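Local coordinates for putative acetyl/propionyl-CoA carboxylase, alpha subunit (Methylibium petroleiphilum, PDB 2O1Q), which is probably a metal-dependent dioxygenase of the cupin superfamily, perhaps acting on acetylacetone, and carries a bound zinc ion in this crystal, at residues A[14-20]-A[32-36]; A[25-31]-A[55-59]; A[41-45]-A[117-121]; A[45-51]-A[111-117]; A[64-70]-A[92-98]. All blocks are in the same frame, centred on the assembly; numbering follows the deposited sequence. Where two conformers were deposited one is given.

Contact 1. Residues A[14-20]-A[32-36]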
# COMPACT_ATOMS: atom_id res chain seq x y z
N MSE A 14 18.22 15.57 -9.27
CA MSE A 14 18.73 15.45 -7.91
C MSE A 14 19.97 16.30 -7.68
O MSE A 14 20.11 16.85 -6.59
CB MSE A 14 18.98 13.98 -7.57
CG MSE A 14 17.68 13.14 -7.53
SE MSE A 14 17.98 11.29 -7.64
CE MSE A 14 19.06 11.34 -6.11
N ASP A 15 20.83 16.48 -8.69
CA ASP A 15 21.99 17.33 -8.55
C ASP A 15 21.68 18.82 -8.67
O ASP A 15 22.60 19.62 -8.57
CB ASP A 15 23.08 16.94 -9.54
CG ASP A 15 22.63 16.87 -10.94
OD1 ASP A 15 21.42 16.81 -11.22
OD2 ASP A 15 23.53 16.80 -11.80
N GLN A 16 20.43 19.20 -8.81
CA GLN A 16 20.07 20.59 -8.75
C GLN A 16 19.28 20.85 -7.49
O GLN A 16 18.63 21.89 -7.36
CB GLN A 16 19.30 21.03 -9.97
CG GLN A 16 20.09 20.94 -11.25
CD GLN A 16 19.24 21.18 -12.43
OE1 GLN A 16 18.04 21.38 -12.30
NE2 GLN A 16 19.84 21.13 -13.60
N VAL A 17 19.39 19.94 -6.54
CA VAL A 17 18.73 20.07 -5.25
C VAL A 17 19.88 20.01 -4.27
O VAL A 17 20.69 19.12 -4.36
CB VAL A 17 17.72 18.92 -5.04
CG1 VAL A 17 17.24 18.85 -3.57
CG2 VAL A 17 16.51 19.04 -6.05
N ASP A 18 19.99 20.98 -3.36
CA ASP A 18 21.03 21.00 -2.34
C ASP A 18 20.75 20.00 -1.23
O ASP A 18 19.59 19.86 -0.79
CB ASP A 18 21.16 22.38 -1.70
CG ASP A 18 21.93 23.35 -2.56
OD1 ASP A 18 22.90 22.91 -3.20
OD2 ASP A 18 21.56 24.53 -2.59
N TRP A 19 21.80 19.36 -0.74
CA TRP A 19 21.73 18.61 0.50
C TRP A 19 21.35 19.54 1.63
O TRP A 19 21.73 20.72 1.65
CB TRP A 19 23.08 17.97 0.83
CG TRP A 19 23.59 16.89 -0.12
CD1 TRP A 19 24.55 17.04 -1.11
CD2 TRP A 19 23.13 15.56 -0.22
NE1 TRP A 19 24.73 15.86 -1.77
CE2 TRP A 19 23.88 14.93 -1.25
CE3 TRP A 19 22.19 14.81 0.49
CZ2 TRP A 19 23.67 13.62 -1.60
CZ3 TRP A 19 22.03 13.54 0.17
CH2 TRP A 19 22.73 12.95 -0.88
N LYS A 20 20.60 19.04 2.58
CA LYS A 20 20.25 19.72 3.83
C LYS A 20 20.74 18.88 5.00
O LYS A 20 20.77 17.68 4.94
CB LYS A 20 18.72 19.99 3.96
CG LYS A 20 18.11 21.02 3.02
CD LYS A 20 16.74 21.49 3.50
CE LYS A 20 16.17 22.58 2.62
NZ LYS A 20 15.66 22.00 1.36
N ARG A 32 23.34 14.22 5.96
CA ARG A 32 22.61 15.16 5.12
C ARG A 32 21.64 14.35 4.29
O ARG A 32 21.77 13.11 4.13
CB ARG A 32 23.54 15.98 4.24
CG ARG A 32 24.40 16.93 5.06
CD ARG A 32 25.30 17.78 4.18
NE ARG A 32 26.04 16.99 3.20
CZ ARG A 32 26.61 17.47 2.09
NH1 ARG A 32 26.53 18.73 1.77
NH2 ARG A 32 27.20 16.67 1.25
N TRP A 33 20.65 15.04 3.74
CA TRP A 33 19.56 14.36 3.02
C TRP A 33 19.00 15.25 1.92
O TRP A 33 19.18 16.46 1.98
CB TRP A 33 18.50 13.87 3.99
CG TRP A 33 17.54 14.86 4.54
CD1 TRP A 33 17.82 16.07 5.03
CD2 TRP A 33 16.13 14.68 4.68
NE1 TRP A 33 16.69 16.66 5.51
CE2 TRP A 33 15.62 15.84 5.25
CE3 TRP A 33 15.25 13.65 4.35
CZ2 TRP A 33 14.26 16.00 5.54
CZ3 TRP A 33 13.91 13.81 4.63
CH2 TRP A 33 13.44 14.99 5.19
N LYS A 34 18.23 14.62 1.01
CA LYS A 34 17.33 15.29 0.04
C LYS A 34 16.07 14.47 0.14
O LYS A 34 16.09 13.26 -0.11
CB LYS A 34 17.89 15.25 -1.36
CG LYS A 34 19.25 15.93 -1.45
CD LYS A 34 19.80 15.88 -2.87
CE LYS A 34 21.19 16.44 -2.91
NZ LYS A 34 21.73 16.57 -4.31
N LEU A 35 14.96 15.13 0.46
CA LEU A 35 13.66 14.54 0.29
C LEU A 35 13.27 14.58 -1.17
O LEU A 35 13.36 15.59 -1.80
CB LEU A 35 12.62 15.28 1.12
CG LEU A 35 11.20 14.70 1.13
CD1 LEU A 35 11.27 13.29 1.70
CD2 LEU A 35 10.27 15.60 1.94
N LEU A 36 12.85 13.43 -1.69
CA LEU A 36 12.59 13.28 -3.11
C LEU A 36 11.09 13.24 -3.41
O LEU A 36 10.63 13.76 -4.45
CB LEU A 36 13.25 12.03 -3.62
CG LEU A 36 14.79 12.03 -3.55
CD1 LEU A 36 15.30 10.62 -3.93
CD2 LEU A 36 15.41 13.17 -4.38
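Lys34 reaches across this contact with its chain fully stretched, chi1 m and chi2 to chi4 all t, which carries NZ to the carbonyls of the 14-20 turn. There Lys34 NZ donates to Met14 O and to Val17 O, both at 2.8 Å. On the way Lys34 CE and Lys34 NZ lie over the Trp19 indole (chi1 m), 3.5 Å and 4.1 Å from the centroid of its five-membered ring, a CH-pi and a cation-pi contact. The opposite face of the same indole takes the guanidinium of Arg32, stacked with centres 4.2 Å apart; Arg32 turns at chi3 (m) to lie there and also makes a salt bridge with Asp50. Selenomethionine Met14 sets CG 3.9 Å from Leu36 CD2. Backbone pairing is confined to one end, where Lys20 N donates to Trp33 O (3.0 Å) and Trp33 N to Lys20 O (2.9 Å). An indole held between two cationic side chains thus fastens the loop between strands 10-13 and 20-21 to an antiparallel sheet of the cupin fold.

Contact 2. Residues A[25-31]-A[55-59]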
# COMPACT_ATOMS: atom_id res chain seq x y z
N ALA A 25 18.26 15.77 16.12
CA ALA A 25 17.45 15.06 17.09
C ALA A 25 17.42 13.57 16.77
O ALA A 25 17.17 12.77 17.66
CB ALA A 25 16.03 15.62 17.15
N PHE A 26 17.66 13.21 15.51
CA PHE A 26 17.44 11.84 15.04
C PHE A 26 18.67 11.23 14.37
O PHE A 26 18.57 10.16 13.76
CB PHE A 26 16.24 11.81 14.05
CG PHE A 26 14.94 12.35 14.63
CD1 PHE A 26 14.44 11.85 15.79
CD2 PHE A 26 14.20 13.31 13.95
CE1 PHE A 26 13.25 12.34 16.33
CE2 PHE A 26 13.01 13.80 14.47
CZ PHE A 26 12.53 13.31 15.68
N SER A 27 19.83 11.85 14.52
CA SER A 27 21.05 11.34 13.92
C SER A 27 22.23 12.00 14.53
O SER A 27 22.10 12.99 15.23
CB SER A 27 21.06 11.68 12.44
OG SER A 27 21.16 13.09 12.22
N THR A 28 23.40 11.40 14.32
CA THR A 28 24.66 12.03 14.73
C THR A 28 25.65 11.87 13.59
O THR A 28 25.49 11.01 12.73
CB THR A 28 25.25 11.44 16.04
OG1 THR A 28 26.25 10.44 15.77
CG2 THR A 28 24.18 10.88 16.96
N GLY A 29 26.66 12.73 13.57
CA GLY A 29 27.80 12.52 12.73
C GLY A 29 27.75 13.21 11.44
O GLY A 29 28.61 12.97 10.60
N GLY A 30 26.75 14.06 11.23
CA GLY A 30 26.77 14.91 10.06
C GLY A 30 26.02 14.43 8.83
O GLY A 30 26.35 14.79 7.67
N ILE A 31 24.96 13.66 9.04
CA ILE A 31 24.16 13.13 7.97
C ILE A 31 23.41 14.29 7.29
O ILE A 31 22.91 15.22 7.97
CB ILE A 31 23.16 12.06 8.51
CG1 ILE A 31 23.91 10.83 9.10
CG2 ILE A 31 22.15 11.68 7.41
CD1 ILE A 31 23.05 9.61 9.53
N SER A 55 28.88 8.17 11.19
CA SER A 55 27.52 8.62 11.43
C SER A 55 26.48 7.52 11.72
O SER A 55 26.72 6.33 11.51
CB SER A 55 27.03 9.55 10.31
OG SER A 55 26.88 8.85 9.11
N SER A 56 25.37 7.95 12.29
CA SER A 56 24.34 7.03 12.67
C SER A 56 22.99 7.68 12.80
O SER A 56 22.91 8.87 13.02
CB SER A 56 24.66 6.28 13.98
OG SER A 56 24.79 7.20 15.09
N PHE A 57 21.93 6.87 12.76
CA PHE A 57 20.59 7.31 13.09
C PHE A 57 20.13 6.88 14.45
O PHE A 57 20.55 5.83 14.92
CB PHE A 57 19.64 6.73 12.10
CG PHE A 57 19.72 7.34 10.75
CD1 PHE A 57 19.10 8.53 10.46
CD2 PHE A 57 20.38 6.68 9.74
CE1 PHE A 57 19.13 9.07 9.13
CE2 PHE A 57 20.44 7.16 8.49
CZ PHE A 57 19.82 8.39 8.16
N ALA A 58 19.27 7.67 15.07
CA ALA A 58 18.76 7.33 16.38
C ALA A 58 17.88 6.10 16.29
O ALA A 58 17.28 5.77 15.23
CB ALA A 58 17.97 8.49 16.96
N ALA A 59 17.71 5.44 17.45
CA ALA A 59 16.92 4.19 17.51
C ALA A 59 15.50 4.40 17.04
O ALA A 59 14.87 5.39 17.41
CB ALA A 59 16.89 3.64 18.94
O HOH W 1 27.42 7.82 15.23
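Ile31, Ser55 and Phe57 give up the most surface here, and they lie where the chain from strand 27-28 curls back beneath its partner. The CD1 methyl of Ile31 sits squarely over the Phe57 ring, 3.7 Å from the centroid, a CH-pi contact; the Phe57 ring also meets Phe22 edge-to-face. Ser55 fits under the turn: its CB is 3.2 Å from Thr28 O, its OG is 3.6 Å from Ile31 CG1, and that hydroxyl is hydrogen-bonded to Pro52 O. A CB on Gly29 would strike Ser55 CA, so glycine lets the chains close to 4.1 Å between the CA atoms of Gly29 and Ser55. Three backbone bonds hold the register: Ala58 N to Phe26 O (2.9 Å), Thr28 N to Ser56 O (2.9 Å) and Ser56 N to Thr28 O (3.1 Å). A water bridges Thr28 OG1 and Ser56 OG. This is an antiparallel edge pairing in a cupin beta-sheet, on the strand that runs on to the zinc ligands His60 and His62.

Contact 3. Residues A[41-45]-A[117-121]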
# COMPACT_ATOMS: atom_id res chain seq x y z
N GLU A 41 -1.48 10.26 0.35
CA GLU A 41 -2.56 9.31 0.53
C GLU A 41 -2.13 8.07 1.30
O GLU A 41 -2.75 7.71 2.29
CB GLU A 41 -3.14 8.95 -0.80
CG GLU A 41 -4.34 8.07 -0.72
CD GLU A 41 -4.70 7.45 -2.04
OE1 GLU A 41 -5.34 8.16 -2.89
OE2 GLU A 41 -4.30 6.29 -2.29
N MSE A 42 -1.07 7.39 0.83
CA MSE A 42 -0.61 6.17 1.44
C MSE A 42 0.24 6.49 2.63
O MSE A 42 0.44 5.57 3.46
CB MSE A 42 0.14 5.39 0.41
CG MSE A 42 0.49 4.00 0.84
SE MSE A 42 1.04 2.83 -0.65
CE MSE A 42 0.59 4.10 -2.11
N GLY A 43 0.83 7.68 2.70
CA GLY A 43 1.80 7.97 3.74
C GLY A 43 3.21 7.46 3.44
O GLY A 43 4.03 7.27 4.36
N SER A 44 3.55 7.27 2.18
CA SER A 44 4.88 6.85 1.84
C SER A 44 5.76 8.07 1.48
O SER A 44 5.24 9.18 1.28
CB SER A 44 4.85 5.75 0.78
OG SER A 44 4.33 6.37 -0.39
N TRP A 45 7.08 7.90 1.54
CA TRP A 45 8.00 8.99 1.30
C TRP A 45 9.36 8.38 0.93
O TRP A 45 9.62 7.19 1.22
CB TRP A 45 8.07 9.94 2.51
CG TRP A 45 8.33 9.26 3.84
CD1 TRP A 45 7.46 8.49 4.57
CD2 TRP A 45 9.51 9.38 4.62
NE1 TRP A 45 8.05 8.12 5.76
CE2 TRP A 45 9.31 8.66 5.81
CE3 TRP A 45 10.76 10.05 4.42
CZ2 TRP A 45 10.29 8.57 6.80
CZ3 TRP A 45 11.72 9.98 5.42
CH2 TRP A 45 11.49 9.21 6.60
N PHE A 117 10.04 4.56 2.18
CA PHE A 117 9.37 4.21 3.43
C PHE A 117 7.88 4.20 3.26
O PHE A 117 7.31 5.17 2.76
CB PHE A 117 9.67 5.23 4.51
CG PHE A 117 11.15 5.53 4.71
CD1 PHE A 117 11.76 6.56 3.98
CD2 PHE A 117 11.88 4.86 5.67
CE1 PHE A 117 13.11 6.84 4.15
CE2 PHE A 117 13.28 5.12 5.85
CZ PHE A 117 13.86 6.15 5.14
N LEU A 118 7.23 3.13 3.70
CA LEU A 118 5.78 3.12 3.76
C LEU A 118 5.47 3.38 5.21
O LEU A 118 5.76 2.59 6.12
CB LEU A 118 5.16 1.80 3.28
CG LEU A 118 3.63 1.67 3.43
CD1 LEU A 118 2.90 2.83 2.82
CD2 LEU A 118 3.18 0.38 2.84
N GLY A 119 4.97 4.56 5.45
CA GLY A 119 4.57 5.00 6.75
C GLY A 119 5.73 5.55 7.57
O GLY A 119 6.85 5.77 7.08
N PRO A 120 5.43 5.94 8.81
CA PRO A 120 6.48 6.61 9.61
C PRO A 120 7.49 5.74 10.29
O PRO A 120 7.43 4.52 10.23
CB PRO A 120 5.68 7.33 10.69
CG PRO A 120 4.38 6.54 10.85
CD PRO A 120 4.10 6.00 9.45
N LEU A 121 8.51 6.40 10.82
CA LEU A 121 9.45 5.78 11.74
C LEU A 121 9.04 6.20 13.15
O LEU A 121 8.80 7.41 13.41
CB LEU A 121 10.89 6.20 11.46
CG LEU A 121 11.39 5.98 10.04
CD1 LEU A 121 12.87 6.37 9.88
CD2 LEU A 121 11.11 4.56 9.59
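Two antiparallel strands of the cupin fold come to their common end here, where 44-51 begins and 110-118 runs out. Phe117 is still in regular pairing with Trp45: its N donates to Trp45 O (2.8 Å) and its O accepts from Trp45 N (3.0 Å). Its ring stacks face-to-face on the six-membered ring of Trp45, centroids 4.1 Å apart and planes at 18°, while its CB lies over the five-membered ring. The same Phe117 packs against His62, a zinc ligand. Leu118 points to the other face of the sheet, the one it shares with its pair partner Ser44, and its CD1 presses to 3.3 Å from CG of selenomethionine Met42; Met42 residues of the second and third subunits pack on Leu118 too, so this end of the sheet is buried at the tetramer interface. Gly119 leaves the strand with a positive phi, but its N still reaches Gly43 O (3.1 Å), next to the G1 beta bulge in which Gly43 and Ser44 both face Ser39. Pro120 directs its CB away from 41-45. Leu121 comes up to the edge of the indole, with CG 4.3 Å from Trp45 CZ2, and its side chain also touches the zinc ligands His60 and His62. The indole is pinned at its edge as well: Trp45 NE1 donates to Gly119 O at 3.0 Å.

Contact 4. Residues A[45-51]-A[111-117]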
# COMPACT_ATOMS: atom_id res chain seq x y z
N TRP A 45 7.08 7.90 1.54
CA TRP A 45 8.00 8.99 1.30
C TRP A 45 9.36 8.38 0.93
O TRP A 45 9.62 7.19 1.22
CB TRP A 45 8.07 9.94 2.51
CG TRP A 45 8.33 9.26 3.84
CD1 TRP A 45 7.46 8.49 4.57
CD2 TRP A 45 9.51 9.38 4.62
NE1 TRP A 45 8.05 8.12 5.76
CE2 TRP A 45 9.31 8.66 5.81
CE3 TRP A 45 10.76 10.05 4.42
CZ2 TRP A 45 10.29 8.57 6.80
CZ3 TRP A 45 11.72 9.98 5.42
CH2 TRP A 45 11.49 9.21 6.60
N THR A 46 10.21 9.12 0.23
CA THR A 46 11.42 8.63 -0.37
C THR A 46 12.44 9.75 -0.30
O THR A 46 12.10 10.95 -0.51
CB THR A 46 11.14 8.31 -1.83
OG1 THR A 46 10.08 7.36 -1.95
CG2 THR A 46 12.35 7.85 -2.54
N ALA A 47 13.65 9.37 0.06
CA ALA A 47 14.72 10.31 0.32
C ALA A 47 16.03 9.66 0.01
O ALA A 47 16.12 8.38 -0.07
CB ALA A 47 14.65 10.79 1.81
N ILE A 48 17.07 10.50 -0.17
CA ILE A 48 18.45 10.02 -0.30
C ILE A 48 19.29 10.70 0.76
O ILE A 48 18.93 11.80 1.23
CB ILE A 48 19.02 10.21 -1.74
CG1 ILE A 48 20.34 9.52 -1.90
CG2 ILE A 48 18.97 11.69 -2.08
CD1 ILE A 48 20.75 9.31 -3.40
N PHE A 49 20.24 9.95 1.28
CA PHE A 49 21.08 10.35 2.40
C PHE A 49 22.55 10.24 2.08
O PHE A 49 22.98 9.29 1.42
CB PHE A 49 20.79 9.46 3.61
CG PHE A 49 19.33 9.47 4.05
CD1 PHE A 49 18.40 8.68 3.42
CD2 PHE A 49 18.88 10.33 5.05
CE1 PHE A 49 17.10 8.69 3.80
CE2 PHE A 49 17.58 10.32 5.43
CZ PHE A 49 16.68 9.54 4.80
N ASP A 50 23.28 11.20 2.62
CA ASP A 50 24.73 11.32 2.49
C ASP A 50 25.25 11.24 3.91
O ASP A 50 24.99 12.12 4.72
CB ASP A 50 25.10 12.65 1.86
CG ASP A 50 26.58 12.82 1.68
OD1 ASP A 50 27.21 11.87 1.18
OD2 ASP A 50 27.10 13.87 2.04
N CYS A 51 26.00 10.19 4.22
CA CYS A 51 26.30 9.86 5.58
C CYS A 51 27.78 9.72 5.77
O CYS A 51 28.38 8.80 5.25
CB CYS A 51 25.64 8.54 5.93
SG CYS A 51 23.88 8.37 5.64
N SER A 111 28.94 7.07 3.13
CA SER A 111 27.93 6.33 2.38
C SER A 111 26.86 7.19 1.75
O SER A 111 26.63 8.33 2.16
CB SER A 111 27.29 5.31 3.30
OG SER A 111 28.24 4.41 3.86
N GLU A 112 26.17 6.64 0.78
CA GLU A 112 25.02 7.28 0.19
C GLU A 112 24.02 6.19 -0.00
O GLU A 112 24.39 5.10 -0.48
CB GLU A 112 25.33 7.84 -1.18
CG GLU A 112 24.15 8.58 -1.82
CD GLU A 112 24.48 9.06 -3.22
OE1 GLU A 112 24.49 8.22 -4.16
OE2 GLU A 112 24.69 10.28 -3.34
N PHE A 113 22.79 6.42 0.41
CA PHE A 113 21.68 5.48 0.22
C PHE A 113 20.39 6.18 -0.01
O PHE A 113 20.12 7.27 0.55
CB PHE A 113 21.53 4.42 1.32
CG PHE A 113 20.95 4.93 2.59
CD1 PHE A 113 21.72 5.68 3.49
CD2 PHE A 113 19.59 4.73 2.87
CE1 PHE A 113 21.12 6.18 4.66
CE2 PHE A 113 19.04 5.21 4.03
CZ PHE A 113 19.84 5.90 4.94
N TYR A 114 19.63 5.55 -0.89
CA TYR A 114 18.28 5.93 -1.30
C TYR A 114 17.34 4.98 -0.60
O TYR A 114 17.60 3.77 -0.55
CB TYR A 114 18.22 5.77 -2.85
CG TYR A 114 16.85 5.89 -3.47
CD1 TYR A 114 16.02 4.81 -3.55
CD2 TYR A 114 16.41 7.06 -4.07
CE1 TYR A 114 14.83 4.88 -4.20
CE2 TYR A 114 15.20 7.13 -4.72
CZ TYR A 114 14.40 6.06 -4.76
OH TYR A 114 13.20 6.05 -5.42
N MSE A 115 16.28 5.51 0.01
CA MSE A 115 15.31 4.72 0.70
C MSE A 115 13.92 5.22 0.53
O MSE A 115 13.65 6.43 0.57
CB MSE A 115 15.66 4.59 2.18
CG MSE A 115 14.85 3.58 2.90
SE MSE A 115 15.78 3.00 4.54
CE MSE A 115 14.35 1.69 4.95
N SER A 116 13.02 4.26 0.40
CA SER A 116 11.61 4.51 0.36
C SER A 116 11.04 3.88 1.63
O SER A 116 11.53 2.86 2.13
CB SER A 116 11.01 3.93 -0.91
OG SER A 116 9.79 4.57 -1.24
N PHE A 117 10.04 4.56 2.18
CA PHE A 117 9.37 4.21 3.43
C PHE A 117 7.88 4.20 3.26
O PHE A 117 7.31 5.17 2.76
CB PHE A 117 9.67 5.23 4.51
CG PHE A 117 11.15 5.53 4.71
CD1 PHE A 117 11.76 6.56 3.98
CD2 PHE A 117 11.88 4.86 5.67
CE1 PHE A 117 13.11 6.84 4.15
CE2 PHE A 117 13.28 5.12 5.85
CZ PHE A 117 13.86 6.15 5.14
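Aromatic rings fill the face of this strand pair that carries Trp45, Phe49, Phe113 and Phe117. The six-membered ring of Trp45 stacks on Phe117 with centroids 4.1 Å apart; Phe49 and Phe113 lie nearly parallel but slid apart, centroids 4.8 Å, with Phe49 CB 3.5 Å from Phe113 CE1. Phe49 CE1 links the two groups, 4.3 Å from Phe117 CZ, and Cys51 SG meets the edge of Phe113, 3.7 Å from its CE1. Between the strands, eight backbone hydrogen bonds join four antiparallel hydrogen-bonded pairs, from Trp45 with Phe117 to Cys51 with Ser111, without a bulge. On the other face Ile48 CD1 lies 3.7 Å from Glu112 CD, and Thr46 CG2 is 3.5 Å from Tyr114 OH. Polarity gathers at the ends of that face: Thr46 OG1 and Ser116 OG lie 2.9 Å apart, a possible hydrogen bond, and Thr46 OG1 also bonds Glu67 of the second subunit, whereas Asp50 forms a salt bridge with Arg32 and Glu112 bonds Thr71. The pair is the middle of a six-stranded antiparallel cupin sheet, flanked by strand 32-39 beside 44-51 and strand 66-71 beside 110-118. Its aromatic face looks into the barrel, where Phe113 touches Phe57 and Met115 and Phe117 pack on the zinc ligand His62 of strand 55-62.

Contact 5. Residues A[64-70]-A[92-98]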
# COMPACT_ATOMS: atom_id res chain seq x y z
N GLY A 64 6.03 0.35 8.65
CA GLY A 64 5.74 -0.29 7.40
C GLY A 64 7.04 -0.64 6.74
O GLY A 64 8.14 -0.28 7.19
N PRO A 65 6.91 -1.33 5.63
CA PRO A 65 8.08 -1.71 4.90
C PRO A 65 8.86 -0.53 4.32
O PRO A 65 8.30 0.44 3.84
CB PRO A 65 7.49 -2.66 3.84
CG PRO A 65 6.20 -2.18 3.58
CD PRO A 65 5.67 -1.75 4.94
N GLY A 66 10.17 -0.72 4.30
CA GLY A 66 11.08 0.21 3.67
C GLY A 66 12.07 -0.55 2.84
O GLY A 66 12.37 -1.69 3.13
N GLU A 67 12.57 0.09 1.78
CA GLU A 67 13.52 -0.55 0.87
C GLU A 67 14.63 0.44 0.54
O GLU A 67 14.34 1.63 0.23
CB GLU A 67 12.82 -0.92 -0.43
CG GLU A 67 11.76 -1.90 -0.25
CD GLU A 67 11.15 -2.34 -1.58
OE1 GLU A 67 11.88 -2.83 -2.48
OE2 GLU A 67 9.90 -2.33 -1.66
N TYR A 68 15.88 0.01 0.59
CA TYR A 68 16.98 0.86 0.32
C TYR A 68 17.91 0.32 -0.75
O TYR A 68 17.97 -0.89 -0.96
CB TYR A 68 17.79 1.18 1.57
CG TYR A 68 18.56 0.02 2.16
CD1 TYR A 68 19.77 -0.37 1.60
CD2 TYR A 68 18.09 -0.66 3.29
CE1 TYR A 68 20.45 -1.46 2.12
CE2 TYR A 68 18.82 -1.73 3.82
CZ TYR A 68 20.02 -2.10 3.22
OH TYR A 68 20.69 -3.21 3.72
N PHE A 69 18.58 1.26 -1.40
CA PHE A 69 19.65 1.05 -2.35
C PHE A 69 20.84 1.87 -1.87
O PHE A 69 20.86 3.11 -1.92
CB PHE A 69 19.20 1.46 -3.73
CG PHE A 69 20.21 1.28 -4.84
CD1 PHE A 69 21.39 0.56 -4.73
CD2 PHE A 69 19.95 1.90 -6.05
CE1 PHE A 69 22.27 0.47 -5.81
CE2 PHE A 69 20.79 1.79 -7.11
CZ PHE A 69 21.95 1.07 -7.01
N LEU A 70 21.79 1.17 -1.26
CA LEU A 70 23.08 1.75 -0.83
C LEU A 70 23.96 1.86 -2.04
O LEU A 70 24.39 0.83 -2.59
CB LEU A 70 23.73 0.91 0.22
CG LEU A 70 25.07 1.28 0.86
CD1 LEU A 70 24.77 2.47 1.76
CD2 LEU A 70 25.69 0.07 1.58
N GLY A 92 24.33 -2.28 -2.64
CA GLY A 92 23.51 -3.17 -1.80
C GLY A 92 22.06 -2.77 -1.78
O GLY A 92 21.75 -1.56 -1.75
N TYR A 93 21.18 -3.77 -1.74
CA TYR A 93 19.72 -3.58 -1.64
C TYR A 93 19.26 -4.22 -0.33
O TYR A 93 19.73 -5.29 0.03
CB TYR A 93 18.99 -4.23 -2.80
CG TYR A 93 17.51 -4.36 -2.52
CD1 TYR A 93 16.65 -3.32 -2.77
CD2 TYR A 93 16.98 -5.50 -1.93
CE1 TYR A 93 15.29 -3.43 -2.41
CE2 TYR A 93 15.67 -5.60 -1.54
CZ TYR A 93 14.81 -4.56 -1.78
OH TYR A 93 13.48 -4.60 -1.42
N GLY A 94 18.34 -3.58 0.39
CA GLY A 94 17.74 -4.15 1.56
C GLY A 94 16.25 -3.95 1.63
O GLY A 94 15.77 -2.89 1.21
N TYR A 95 15.57 -4.92 2.19
CA TYR A 95 14.14 -4.83 2.48
C TYR A 95 14.05 -4.88 3.98
O TYR A 95 14.44 -5.90 4.58
CB TYR A 95 13.42 -6.03 1.90
CG TYR A 95 11.93 -6.04 2.13
CD1 TYR A 95 11.08 -5.17 1.47
CD2 TYR A 95 11.37 -6.88 3.08
CE1 TYR A 95 9.71 -5.15 1.72
CE2 TYR A 95 10.02 -6.92 3.29
CZ TYR A 95 9.20 -6.01 2.64
OH TYR A 95 7.81 -6.06 2.82
N GLU A 96 13.58 -3.77 4.57
CA GLU A 96 13.41 -3.66 6.01
C GLU A 96 11.91 -3.74 6.27
O GLU A 96 11.18 -2.83 5.93
CB GLU A 96 14.11 -2.40 6.53
CG GLU A 96 15.72 -2.47 6.32
CD GLU A 96 16.49 -3.61 7.10
OE1 GLU A 96 16.07 -3.74 8.29
OE2 GLU A 96 17.46 -4.45 6.65
N SER A 97 11.44 -4.89 6.78
CA SER A 97 10.01 -5.20 6.88
C SER A 97 9.31 -4.36 7.94
O SER A 97 9.94 -3.73 8.82
CB SER A 97 9.84 -6.66 7.18
OG SER A 97 10.74 -7.10 8.19
N ALA A 98 8.01 -4.28 7.77
CA ALA A 98 7.20 -3.72 8.84
C ALA A 98 7.61 -4.33 10.19
O ALA A 98 7.75 -5.55 10.37
CB ALA A 98 5.73 -4.00 8.59
O HOH W 2 18.76 -5.07 4.69
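Strands 66-70 and 92-96 run antiparallel at 167°, their axes 4.8 Å apart at the closest point, and form the edge pair, within this chain, of the six-stranded cupin sheet. Three hydrogen-bonded pairs hold them by six backbone bonds: Gly66 with Glu96, Tyr68 with Gly94 and Leu70 with Gly92. Glycine matters at Gly94, where a CB would collide with the Tyr68 ring; instead Gly94 CA lies 3.6 Å from the centroid of that ring, over its face. Tyr68 takes chi1 p, which folds the ring across the neighbouring strand. On the other face, Glu67 CG approaches Tyr95 CD1 (3.8 Å), and Pro65 CB is 3.6 Å from Tyr95 OH. That face meets the second subunit, Tyr95 stacking on its His37 and Phe69 packing on its Tyr114; the outer edge, Tyr93 to Tyr95, pairs with an antiparallel strand of that subunit, continuing the sheet across the interface. Glu96, on the Tyr68 face, makes a salt bridge with Arg78 and a hydrogen bond to the zinc ligand His102, while a water joins its OE2 (2.4 Å) to Tyr68 OH (2.9 Å). On the opposite face Glu67 OE1, which also bonds Thr46 of the second subunit, accepts from Tyr93 OH at 2.6 Å.

How the contacts relate
Contacts 1, 3, 4 and 5 follow one antiparallel sheet from strand 20-21 to strand 92-96, with contact 4 central: its centre is about 10 Å from those of contacts 1 and 5, which lie about 20 Å apart. Contact 3 continues contact 4 through the shared Trp45 and Phe117. Neighbouring strands are joined by probable hydrogen bonds, Leu36 N to Thr46 O (2.8 Å) and Phe69 N to Tyr114 O (2.8 Å). Contact 2 belongs to the second sheet and meets contact 4 where Phe57 CZ lies 3.8 Å from Phe49 CD2. His60, His62 and His102 bind zinc; the nearest side-chain atoms of Met115 and Leu121 are about 5 Å from a bound zinc, those of Phe57 about 6 Å.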